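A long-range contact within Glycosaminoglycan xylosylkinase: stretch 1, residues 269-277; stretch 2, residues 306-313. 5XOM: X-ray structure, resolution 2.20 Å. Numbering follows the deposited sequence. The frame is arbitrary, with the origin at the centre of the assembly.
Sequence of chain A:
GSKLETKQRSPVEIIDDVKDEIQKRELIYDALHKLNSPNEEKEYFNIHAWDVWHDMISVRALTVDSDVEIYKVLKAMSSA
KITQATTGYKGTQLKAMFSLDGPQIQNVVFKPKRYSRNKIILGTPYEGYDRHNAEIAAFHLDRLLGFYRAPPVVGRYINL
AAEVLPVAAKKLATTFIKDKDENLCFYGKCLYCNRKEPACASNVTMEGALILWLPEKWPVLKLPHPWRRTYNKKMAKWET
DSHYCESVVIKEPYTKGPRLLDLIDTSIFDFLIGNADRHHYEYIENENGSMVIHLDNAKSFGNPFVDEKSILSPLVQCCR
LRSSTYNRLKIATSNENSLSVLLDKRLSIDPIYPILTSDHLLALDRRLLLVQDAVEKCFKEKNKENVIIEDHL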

ATOM      1  N   PHE A 269      16.384   5.854 -17.678  1.00 29.78           N
ATOM      2  CA  PHE A 269      15.721   6.891 -16.897  1.00 30.61           C
ATOM      3  C   PHE A 269      16.392   8.244 -17.107  1.00 25.43           C
ATOM      4  O   PHE A 269      15.716   9.257 -17.311  1.00 25.43           O
ATOM      5  N   ASP A 270      17.727   8.273 -17.094  1.00 24.80           N
ATOM      6  CA  ASP A 270      18.441   9.528 -17.307  1.00 27.87           C
ATOM      7  C   ASP A 270      18.251  10.055 -18.722  1.00 31.25           C
ATOM      8  O   ASP A 270      18.211  11.276 -18.931  1.00 24.96           O
ATOM      9  N   PHE A 271      18.146   9.156 -19.698  1.00 29.94           N
ATOM     10  CA  PHE A 271      17.926   9.577 -21.078  1.00 24.02           C
ATOM     11  C   PHE A 271      16.561  10.230 -21.244  1.00 23.43           C
ATOM     12  O   PHE A 271      16.436  11.227 -21.967  1.00 26.28           O
ATOM     13  N   LEU A 272      15.520   9.686 -20.598  1.00 23.09           N
ATOM     14  CA  LEU A 272      14.190  10.279 -20.740  1.00 28.17           C
ATOM     15  C   LEU A 272      14.125  11.679 -20.143  1.00 25.61           C
ATOM     16  O   LEU A 272      13.444  12.555 -20.687  1.00 21.98           O
ATOM     17  N   ILE A 273      14.808  11.913 -19.017  1.00 30.43           N
ATOM     18  CA  ILE A 273      14.746  13.228 -18.384  1.00 23.53           C
ATOM     19  C   ILE A 273      15.838  14.170 -18.873  1.00 26.17           C
ATOM     20  O   ILE A 273      15.798  15.367 -18.546  1.00 29.23           O
ATOM     21  N   GLY A 274      16.787  13.684 -19.668  1.00 25.40           N
ATOM     22  CA  GLY A 274      17.848  14.533 -20.176  1.00 22.02           C
ATOM     23  C   GLY A 274      18.970  14.792 -19.191  1.00 32.77           C
ATOM     24  O   GLY A 274      19.617  15.839 -19.268  1.00 32.73           O
ATOM     25  N   ASN A 275      19.221  13.860 -18.267  1.00 28.14           N
ATOM     26  CA  ASN A 275      20.282  13.995 -17.271  1.00 25.42           C
ATOM     27  C   ASN A 275      21.550  13.367 -17.834  1.00 31.32           C
ATOM     28  O   ASN A 275      21.716  12.144 -17.819  1.00 28.78           O
ATOM     29  N   ALA A 276      22.461  14.209 -18.317  1.00 25.62           N
ATOM     30  CA  ALA A 276      23.734  13.760 -18.853  1.00 26.53           C
ATOM     31  C   ALA A 276      24.861  13.883 -17.841  1.00 28.15           C
ATOM     32  O   ALA A 276      26.031  13.838 -18.225  1.00 35.93           O
ATOM     33  N   ASP A 277      24.538  14.019 -16.553  1.00 29.17           N
ATOM     34  CA  ASP A 277      25.510  14.462 -15.563  1.00 30.87           C
ATOM     35  C   ASP A 277      25.675  13.471 -14.411  1.00 34.27           C
ATOM     36  O   ASP A 277      26.192  13.842 -13.354  1.00 32.98           O
ATOM     37  N   VAL A 306      16.210  18.631 -27.606  1.00 23.88           N
ATOM     38  CA  VAL A 306      17.421  17.862 -27.870  1.00 29.70           C
ATOM     39  C   VAL A 306      17.346  16.568 -27.074  1.00 35.07           C
ATOM     40  O   VAL A 306      17.006  16.573 -25.884  1.00 33.34           O
ATOM     41  N   ASP A 307      17.666  15.463 -27.738  1.00 32.86           N
ATOM     42  CA  ASP A 307      17.756  14.148 -27.110  1.00 36.68           C
ATOM     43  C   ASP A 307      19.205  13.696 -27.201  1.00 36.19           C
ATOM     44  O   ASP A 307      19.706  13.432 -28.304  1.00 41.74           O
ATOM     45  N   GLU A 308      19.881  13.594 -26.049  1.00 34.63           N
ATOM     46  CA  GLU A 308      21.310  13.236 -26.041  1.00 39.83           C
ATOM     47  C   GLU A 308      21.399  11.719 -25.935  1.00 38.11           C
ATOM     48  O   GLU A 308      21.399  11.137 -24.842  1.00 34.45           O
ATOM     49  N   LYS A 309      21.495  11.067 -27.094  1.00 34.19           N
ATOM     50  CA  LYS A 309      21.516   9.606 -27.150  1.00 38.76           C
ATOM     51  C   LYS A 309      22.748   9.015 -26.481  1.00 37.89           C
ATOM     52  O   LYS A 309      22.722   7.843 -26.110  1.00 40.68           O
ATOM     53  N   SER A 310      23.820   9.797 -26.317  1.00 30.59           N
ATOM     54  CA  SER A 310      24.990   9.287 -25.609  1.00 34.78           C
ATOM     55  C   SER A 310      24.660   8.852 -24.184  1.00 38.76           C
ATOM     56  O   SER A 310      25.386   8.028 -23.618  1.00 37.26           O
ATOM     57  N   ILE A 311      23.595   9.396 -23.588  1.00 33.37           N
ATOM     58  CA  ILE A 311      23.199   8.963 -22.247  1.00 32.68           C
ATOM     59  C   ILE A 311      22.839   7.483 -22.243  1.00 35.85           C
ATOM     60  O   ILE A 311      23.081   6.775 -21.254  1.00 32.85           O
ATOM     61  N   LEU A 312      22.292   6.979 -23.353  1.00 37.83           N
ATOM     62  CA  LEU A 312      21.878   5.587 -23.465  1.00 39.14           C
ATOM     63  C   LEU A 312      23.037   4.638 -23.745  1.00 39.45           C
ATOM     64  O   LEU A 312      22.786   3.456 -23.989  1.00 40.01           O
ATOM     65  N   SER A 313      24.280   5.121 -23.715  1.00 40.28           N
ATOM     66  CA  SER A 313      25.431   4.286 -24.054  1.00 41.98           C
ATOM     67  C   SER A 313      25.489   2.953 -23.314  1.00 44.56           C
ATOM     68  O   SER A 313      25.828   1.945 -23.959  1.00 44.02           O
TER

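Two side chains carry most of this contact, Phe271 from the last turns of a helix and Ile311 from a short 3-10 segment; Phe271 fills a hollow of side chains and backbone, Ile311 one made mostly of backbone. Phe271 points toward stretch 2 with chi1 t, which lays its ring along the turn from Asp307 to Leu312. Leu312, m then t, covers one face: its CD1 lies 3.7 Å from the ring centroid, almost on the ring normal, and its CG is 3.5 Å from Phe271 CG. At the ring edge lie Ile311 CB and Glu308 O, the latter 3.5 Å from Phe271 CD1 and already bonded to the amide of Ile311 by the 3-10 turn.

Ile311 (m, t) is the answering bump. CG2 lies 3.7 Å from Asp270 CB and 3.5 Å from Phe271 N. Both branches come near Asn275 O, CG2 at 3.7 Å and CD1 at 3.6 Å, and CD1 goes on to Ala276 CB at 3.8 Å. Gly274 makes the helix exit with positive phi, a conformation that itself calls for glycine.

No direct hydrogen bond crosses the interface; the direct contacts are van der Waals packing plus the CH-pi contact of Leu312. One water bridges the backbones, donating to Phe271 O and accepting from Glu308 N, each 3.1 Å from its oxygen. The end of the Glu308 side chain leads away; Lys309 points its CA-to-CB bond away, yet its CG stays 4.2 Å from Phe271 CE1.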

ATOM      1  CB  PHE A 269      15.725   6.480 -15.424  1.00 22.46           C
ATOM      2  CG  PHE A 269      15.254   7.546 -14.466  1.00 21.89           C
ATOM      3  CD1 PHE A 269      13.898   7.768 -14.263  1.00 22.98           C
ATOM      4  CD2 PHE A 269      16.168   8.278 -13.715  1.00 22.00           C
ATOM      5  CE1 PHE A 269      13.456   8.723 -13.365  1.00 20.97           C
ATOM      6  CE2 PHE A 269      15.731   9.242 -12.800  1.00 23.12           C
ATOM      7  CZ  PHE A 269      14.367   9.460 -12.629  1.00 22.86           C
ATOM      8  CB  ASP A 270      19.929   9.349 -17.000  1.00 24.47           C
ATOM      9  CG  ASP A 270      20.225   9.394 -15.508  1.00 34.36           C
ATOM     10  OD1 ASP A 270      19.425  10.006 -14.755  1.00 33.33           O
ATOM     11  OD2 ASP A 270      21.251   8.827 -15.083  1.00 32.51           O
ATOM     12  CB  PHE A 271      18.078   8.392 -22.026  1.00 29.01           C
ATOM     13  CG  PHE A 271      17.634   8.681 -23.436  1.00 30.75           C
ATOM     14  CD1 PHE A 271      18.361   9.532 -24.257  1.00 33.68           C
ATOM     15  CD2 PHE A 271      16.461   8.137 -23.922  1.00 32.81           C
ATOM     16  CE1 PHE A 271      17.931   9.799 -25.562  1.00 30.20           C
ATOM     17  CE2 PHE A 271      16.031   8.409 -25.215  1.00 33.88           C
ATOM     18  CZ  PHE A 271      16.760   9.234 -26.031  1.00 32.50           C
ATOM     19  CB  LEU A 272      13.114   9.393 -20.109  1.00 26.37           C
ATOM     20  CG  LEU A 272      13.018   7.959 -20.618  1.00 32.33           C
ATOM     21  CD1 LEU A 272      12.326   7.081 -19.577  1.00 29.18           C
ATOM     22  CD2 LEU A 272      12.306   7.935 -21.975  1.00 25.46           C
ATOM     23  CB  ILE A 273      14.791  13.109 -16.845  1.00 25.11           C
ATOM     24  CG1 ILE A 273      16.148  12.587 -16.365  1.00 20.81           C
ATOM     25  CG2 ILE A 273      13.647  12.219 -16.355  1.00 20.22           C
ATOM     26  CD1 ILE A 273      16.259  12.495 -14.845  1.00 21.35           C
ATOM     27  CB  ASN A 275      19.878  13.339 -15.953  1.00 23.64           C
ATOM     28  CG  ASN A 275      21.013  13.324 -14.928  1.00 33.29           C
ATOM     29  OD1 ASN A 275      21.065  12.462 -14.050  1.00 39.62           O
ATOM     30  ND2 ASN A 275      21.907  14.292 -15.018  1.00 31.48           N
ATOM     31  CB  ALA A 276      24.078  14.539 -20.117  1.00 28.90           C
ATOM     32  CB  ASP A 277      25.077  15.831 -15.027  1.00 36.93           C
ATOM     33  CG  ASP A 277      26.200  16.586 -14.336  1.00 48.79           C
ATOM     34  OD1 ASP A 277      27.289  16.729 -14.934  1.00 52.02           O
ATOM     35  OD2 ASP A 277      25.989  17.046 -13.193  1.00 54.91           O
ATOM     36  CB  VAL A 306      18.686  18.655 -27.495  1.00 29.22           C
ATOM     37  CG1 VAL A 306      19.942  17.808 -27.681  1.00 29.78           C
ATOM     38  CG2 VAL A 306      18.775  19.950 -28.310  1.00 28.48           C
ATOM     39  CB  ASP A 307      16.808  13.163 -27.783  1.00 28.01           C
ATOM     40  CG  ASP A 307      15.426  13.770 -28.058  1.00 30.89           C
ATOM     41  OD1 ASP A 307      14.855  13.539 -29.147  1.00 32.75           O
ATOM     42  OD2 ASP A 307      14.911  14.497 -27.179  1.00 30.53           O
ATOM     43  CB  GLU A 308      22.056  13.937 -24.907  1.00 43.00           C
ATOM     44  CG  GLU A 308      22.036  15.464 -24.971  1.00 57.02           C
ATOM     45  CD  GLU A 308      23.187  16.034 -25.787  1.00 63.13           C
ATOM     46  OE1 GLU A 308      23.314  17.262 -25.856  1.00 77.39           O
ATOM     47  OE2 GLU A 308      23.985  15.262 -26.331  1.00 61.65           O
ATOM     48  CB  LYS A 309      21.410   9.144 -28.598  1.00 44.04           C
ATOM     49  CG  LYS A 309      20.030   9.351 -29.209  1.00 44.49           C
ATOM     50  CD  LYS A 309      19.990   8.863 -30.645  1.00 55.12           C
ATOM     51  CE  LYS A 309      18.616   9.068 -31.257  1.00 59.09           C
ATOM     52  NZ  LYS A 309      18.555   8.686 -32.703  1.00 60.32           N
ATOM     53  CB  SER A 310      26.100  10.340 -25.582  1.00 31.05           C
ATOM     54  OG  SER A 310      25.680  11.509 -24.891  1.00 35.90           O
ATOM     55  CB  ILE A 311      22.032   9.830 -21.737  1.00 29.71           C
ATOM     56  CG1 ILE A 311      22.427  11.314 -21.749  1.00 25.69           C
ATOM     57  CG2 ILE A 311      21.605   9.381 -20.346  1.00 25.12           C
ATOM     58  CD1 ILE A 311      21.278  12.276 -21.356  1.00 25.11           C
ATOM     59  CB  LEU A 312      20.837   5.430 -24.580  1.00 32.90           C
ATOM     60  CG  LEU A 312      19.379   5.774 -24.308  1.00 39.11           C
ATOM     61  CD1 LEU A 312      18.604   5.631 -25.605  1.00 39.16           C
ATOM     62  CD2 LEU A 312      18.784   4.899 -23.201  1.00 41.16           C
ATOM     63  CB  SER A 313      26.729   5.067 -23.819  1.00 44.61           C
ATOM     64  OG  SER A 313      26.994   5.944 -24.895  1.00 51.40           O
TER
HETATM   65  O   HOH W   1      18.115  13.227 -23.570  1.00 28.52           O